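Local coordinates for protein putative PLP-dependent aminotransferase (Bacillus cereus ATCC 10987, PDB 3JU7) that is probably a pyridoxal phosphate-dependent aminotransferase of the DegT/DnrJ/EryC1 family, at residues A[84-89]-A[320-325]. Numbering follows the deposited sequence.
Sequences PSFTFP and SPSCHQ
Ser-85 and Cys-323 meet where an inverse gamma turn centred on Phe-86 rests against the start of a short 3-10 segment, residues 323-325. The turn follows strand 80-84 and leads into helix 90-97, so the contact ties this strand-to-helix loop of the aminotransferase fold to a loop late in the chain, away from the predicted cofactor-binding site. The Cys-323 N-H reaches Ser-85 O over 3.1 Å, but from above the carbonyl plane, 44° out of it. The same oxygen closes the gamma turn through a weak bond from Thr-87 N.

The Ser-85 hydroxyl is gripped twice by one residue. With OG anti to the backbone N (chi1 172°), it accepts the His-324 N-H at 2.8 Å in a nearly straight bond and makes a short 2.5 Å hydrogen bond with His-324 ND1, lying at the ring edge in the imidazole plane. That in-plane bond should do most to fix the ring's rotation, helped by a weak hydrogen bond from His-324 NE2 to Asn-341 OD1 of helix 338-346. Gln-325 CG sits over one face of the imidazole, toward the rim.

Just before the 3-10 segment, Ser-322 puts CB 3.4 Å from Ser-85 OG, while its own OG, bonded to Phe-319 O, comes up to the Phe-86 ring at the CD1 edge. Gln-325 folds back so that OE1 receives the Ser-322 N-H at 2.8 Å. Phe-104 of strand 101-105 packs against Ser-85, Cys-323 and His-324. The thiol, beside its own backbone N (chi1 -69°), points into the loop: Cys-323 SG lies 3.2 Å from Thr-87 O and 3.8 Å from Thr-87 CG2.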
loop_
_atom_site.group_PDB
_atom_site.type_symbol
_atom_site.label_atom_id
_atom_site.label_comp_id
_atom_site.label_asym_id
_atom_site.label_seq_id
_atom_site.Cartn_x
_atom_site.Cartn_y
_atom_site.Cartn_z
ATOM N N PRO A 84 -2.945 -15.450 17.113
ATOM C CA PRO A 84 -4.312 -15.839 17.423
ATOM C C PRO A 84 -5.163 -15.985 16.166
ATOM O O PRO A 84 -4.846 -15.366 15.139
ATOM C CB PRO A 84 -4.810 -14.666 18.250
ATOM C CG PRO A 84 -4.019 -13.495 17.712
ATOM C CD PRO A 84 -2.640 -14.076 17.563
ATOM N N SER A 85 -6.208 -16.817 16.242
ATOM C CA SER A 85 -7.265 -16.865 15.229
ATOM C C SER A 85 -8.191 -15.665 15.442
ATOM O O SER A 85 -8.706 -15.050 14.485
ATOM C CB SER A 85 -8.073 -18.160 15.367
ATOM O OG SER A 85 -9.214 -18.155 14.531
ATOM N N PHE A 86 -8.373 -15.306 16.708
ATOM C CA PHE A 86 -9.273 -14.218 17.071
ATOM C C PHE A 86 -8.593 -12.882 16.774
ATOM O O PHE A 86 -8.064 -12.218 17.662
ATOM C CB PHE A 86 -9.682 -14.357 18.541
ATOM C CG PHE A 86 -10.786 -13.428 18.971
ATOM C CD1 PHE A 86 -12.112 -13.743 18.721
ATOM C CD2 PHE A 86 -10.500 -12.264 19.681
ATOM C CE1 PHE A 86 -13.142 -12.904 19.133
ATOM C CE2 PHE A 86 -11.532 -11.415 20.120
ATOM C CZ PHE A 86 -12.859 -11.737 19.832
ATOM N N THR A 87 -8.597 -12.514 15.499
ATOM C CA THR A 87 -7.979 -11.269 15.035
ATOM C C THR A 87 -8.628 -10.894 13.702
ATOM O O THR A 87 -9.418 -11.653 13.164
ATOM C CB THR A 87 -6.436 -11.406 14.871
ATOM O OG1 THR A 87 -5.855 -10.127 14.576
ATOM C CG2 THR A 87 -6.094 -12.422 13.741
ATOM N N PHE A 88 -8.310 -9.710 13.188
ATOM C CA PHE A 88 -8.808 -9.270 11.901
ATOM C C PHE A 88 -8.007 -10.022 10.812
ATOM O O PHE A 88 -6.858 -10.358 11.022
ATOM C CB PHE A 88 -8.644 -7.771 11.778
ATOM C CG PHE A 88 -9.276 -7.170 10.529
ATOM C CD1 PHE A 88 -10.650 -7.143 10.384
ATOM C CD2 PHE A 88 -8.502 -6.529 9.579
ATOM C CE1 PHE A 88 -11.234 -6.600 9.272
ATOM C CE2 PHE A 88 -9.089 -5.966 8.481
ATOM C CZ PHE A 88 -10.474 -6.006 8.330
ATOM N N PRO A 89 -8.632 -10.319 9.655
ATOM C CA PRO A 89 -7.895 -11.123 8.661
ATOM C C PRO A 89 -6.610 -10.518 8.089
ATOM O O PRO A 89 -5.808 -11.257 7.547
ATOM C CB PRO A 89 -8.944 -11.374 7.577
ATOM C CG PRO A 89 -10.251 -11.439 8.335
ATOM C CD PRO A 89 -10.087 -10.346 9.398
ATOM N N SER A 320 -16.321 -13.103 14.521
ATOM C CA SER A 320 -17.113 -14.308 14.398
ATOM C C SER A 320 -17.746 -14.251 13.027
ATOM O O SER A 320 -18.624 -13.423 12.830
ATOM C CB SER A 320 -18.180 -14.324 15.490
ATOM O OG SER A 320 -19.074 -15.382 15.291
ATOM N N PRO A 321 -17.292 -15.101 12.075
ATOM C CA PRO A 321 -16.263 -16.130 12.232
ATOM C C PRO A 321 -14.896 -15.589 12.588
ATOM O O PRO A 321 -14.500 -14.521 12.109
ATOM C CB PRO A 321 -16.191 -16.754 10.835
ATOM C CG PRO A 321 -16.657 -15.644 9.906
ATOM C CD PRO A 321 -17.801 -15.086 10.686
ATOM N N SER A 322 -14.180 -16.330 13.429
ATOM C CA SER A 322 -12.783 -16.047 13.649
ATOM C C SER A 322 -12.008 -16.484 12.414
ATOM O O SER A 322 -12.561 -17.205 11.558
ATOM C CB SER A 322 -12.268 -16.786 14.878
ATOM O OG SER A 322 -12.149 -15.895 15.958
ATOM N N CYS A 323 -10.725 -16.110 12.345
ATOM C CA CYS A 323 -9.918 -16.390 11.154
ATOM C C CYS A 323 -9.946 -17.866 10.820
ATOM O O CYS A 323 -10.158 -18.206 9.676
ATOM C CB CYS A 323 -8.466 -15.885 11.270
ATOM S SG CYS A 323 -8.377 -14.069 11.261
ATOM N N HIS A 324 -9.739 -18.729 11.816
ATOM C CA HIS A 324 -9.650 -20.155 11.578
ATOM C C HIS A 324 -10.961 -20.695 11.041
ATOM O O HIS A 324 -10.981 -21.770 10.457
ATOM C CB HIS A 324 -9.215 -20.926 12.851
ATOM C CG HIS A 324 -10.305 -21.155 13.870
ATOM N ND1 HIS A 324 -10.680 -20.200 14.793
ATOM C CD2 HIS A 324 -11.021 -22.264 14.175
ATOM C CE1 HIS A 324 -11.606 -20.695 15.594
ATOM N NE2 HIS A 324 -11.851 -21.941 15.222
ATOM N N GLN A 325 -12.048 -19.950 11.251
ATOM C CA GLN A 325 -13.387 -20.330 10.755
ATOM C C GLN A 325 -13.714 -19.766 9.354
ATOM O O GLN A 325 -14.669 -20.193 8.717
ATOM C CB GLN A 325 -14.458 -19.883 11.768
ATOM C CG GLN A 325 -14.213 -20.465 13.172
ATOM C CD GLN A 325 -15.111 -19.884 14.222
ATOM O OE1 GLN A 325 -15.437 -18.692 14.180
ATOM N NE2 GLN A 325 -15.528 -20.727 15.193
#